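Local coordinates for protein 1-deoxy-D-xylulose 5-phosphate reductoisomerase (Moraxella catarrhalis, PDB 4ZQG) that probably catalyses the NAD(P)H- and metal-dependent rearrangement and reduction of 1-deoxy-D-xylulose 5-phosphate to 2-C-methyl-D-erythritol 4-phosphate in the MEP pathway of isoprenoid synthesis, at residues P56-S62 against T80-G85. Coordinates in Å, arbitrary orientation, origin at the centre of the assembly. Residue numbers count along the deposited sequence, not the author numbering.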
# COMPACT_ATOMS: atom_id res chain seq x y z
N PRO A 56 -17.93 28.20 -18.05
CA PRO A 56 -17.19 28.68 -16.90
C PRO A 56 -17.43 30.16 -16.67
O PRO A 56 -17.68 30.89 -17.62
CB PRO A 56 -15.75 28.51 -17.32
CG PRO A 56 -15.76 28.59 -18.77
CD PRO A 56 -17.01 27.87 -19.15
N VAL A 57 -17.31 30.59 -15.42
CA VAL A 57 -17.42 31.99 -15.11
C VAL A 57 -16.25 32.77 -15.70
O VAL A 57 -16.44 33.85 -16.16
CB VAL A 57 -17.57 32.21 -13.59
CG1 VAL A 57 -17.67 33.68 -13.26
CG2 VAL A 57 -18.80 31.48 -13.08
N LYS A 58 -15.05 32.21 -15.70
CA LYS A 58 -13.87 32.94 -16.19
C LYS A 58 -12.98 32.01 -16.93
O LYS A 58 -12.89 30.83 -16.61
CB LYS A 58 -13.04 33.52 -15.03
CG LYS A 58 -13.83 34.17 -13.90
CD LYS A 58 -12.93 35.04 -13.01
CE LYS A 58 -13.77 35.80 -11.99
NZ LYS A 58 -12.94 36.37 -10.91
N ILE A 59 -12.27 32.53 -17.91
CA ILE A 59 -11.17 31.79 -18.53
C ILE A 59 -10.04 32.78 -18.77
O ILE A 59 -10.27 33.99 -18.73
CB ILE A 59 -11.56 31.11 -19.85
CG1 ILE A 59 -11.89 32.19 -20.90
CG2 ILE A 59 -12.71 30.16 -19.61
CD1 ILE A 59 -12.56 31.66 -22.16
N CYS A 60 -8.84 32.26 -18.98
CA CYS A 60 -7.65 33.07 -19.11
C CYS A 60 -6.83 32.47 -20.19
O CYS A 60 -6.73 31.24 -20.25
CB CYS A 60 -6.85 33.03 -17.80
SG CYS A 60 -5.30 33.96 -17.83
N THR A 61 -6.22 33.30 -21.03
CA THR A 61 -5.31 32.82 -22.07
C THR A 61 -4.07 33.68 -22.12
O THR A 61 -3.89 34.57 -21.27
CB THR A 61 -6.00 32.77 -23.46
OG1 THR A 61 -5.11 32.25 -24.44
CG2 THR A 61 -6.46 34.14 -23.88
N SER A 62 -3.20 33.42 -23.10
CA SER A 62 -2.02 34.26 -23.31
C SER A 62 -2.41 35.65 -23.77
O SER A 62 -3.48 35.83 -24.33
CB SER A 62 -1.07 33.64 -24.33
OG SER A 62 -1.45 33.84 -25.67
N THR A 80 -19.12 34.25 -20.23
CA THR A 80 -17.78 34.03 -19.70
C THR A 80 -16.86 35.26 -19.69
O THR A 80 -16.62 35.86 -20.74
CB THR A 80 -17.08 32.92 -20.53
OG1 THR A 80 -17.96 31.80 -20.70
CG2 THR A 80 -15.82 32.45 -19.85
N ILE A 81 -16.33 35.60 -18.51
CA ILE A 81 -15.27 36.62 -18.38
C ILE A 81 -13.92 36.10 -18.91
O ILE A 81 -13.49 35.00 -18.55
CB ILE A 81 -15.06 37.05 -16.92
CG1 ILE A 81 -16.31 37.70 -16.34
CG2 ILE A 81 -13.85 37.98 -16.84
CD1 ILE A 81 -16.51 37.50 -14.86
N ILE A 82 -13.25 36.90 -19.74
CA ILE A 82 -11.98 36.49 -20.30
C ILE A 82 -10.91 37.28 -19.60
O ILE A 82 -11.13 38.45 -19.28
CB ILE A 82 -11.86 36.76 -21.79
CG1 ILE A 82 -12.97 36.03 -22.54
CG2 ILE A 82 -10.53 36.29 -22.33
CD1 ILE A 82 -14.29 36.77 -22.54
N LEU A 83 -9.76 36.63 -19.36
CA LEU A 83 -8.63 37.19 -18.65
C LEU A 83 -7.38 36.87 -19.44
O LEU A 83 -7.41 36.03 -20.32
CB LEU A 83 -8.55 36.59 -17.26
CG LEU A 83 -9.74 36.75 -16.33
CD1 LEU A 83 -9.44 36.15 -14.96
CD2 LEU A 83 -10.11 38.21 -16.15
N SER A 84 -6.27 37.53 -19.16
CA SER A 84 -5.02 37.15 -19.82
C SER A 84 -3.81 37.22 -18.93
O SER A 84 -3.85 37.84 -17.90
CB SER A 84 -4.79 38.03 -21.03
OG SER A 84 -4.47 39.35 -20.65
N GLY A 85 -2.74 36.58 -19.36
CA GLY A 85 -1.46 36.57 -18.62
C GLY A 85 -1.46 36.16 -17.16
O GLY A 85 -2.43 35.65 -16.61
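Leu-83 lies alongside Cys-60 on one face of the sheet, CB to CB 4.0 Å, and its CD1 sits 4.1 Å from CD of Lys-58, whose extended chain runs on to salt bridges with Asp-95 and Glu-91. On the other face Ile-59 meets Ile-82, CG1 to CG1 4.3 Å, both packed against helix 66-75. Extended strands alternate their side chains between the faces, and the parallel register puts paired residues on the same one. Alternate residues bond to the two neighbours of their partner: Ile-59 N donates to Ile-81 O (2.8 Å) and Ile-59 O receives a weak, bent bond from Leu-83 N (2.8 Å), around Ile-82. Likewise Val-57 O accepts from Ile-81 N (2.9 Å) and Thr-61 N reaches Leu-83 O (3.1 Å). Gly-85 N, giving its hydrogen to Thr-61 O (3.0 Å), continues the pattern past the strand, while at the other end Thr-80 OG1 donates to Pro-56 O (3.2 Å). Backbone bonds from Lys-58 to His-36 and Cys-60 to Gly-40 make 58-61 an inner strand; 81-84 is outermost within the chain. Helix 66-75 links the two in a beta-alpha-beta crossover, and the Ser-62 side chain lies about 7 Å from the bound NAD: an arrangement characteristic of the Rossmann-type dinucleotide-binding fold.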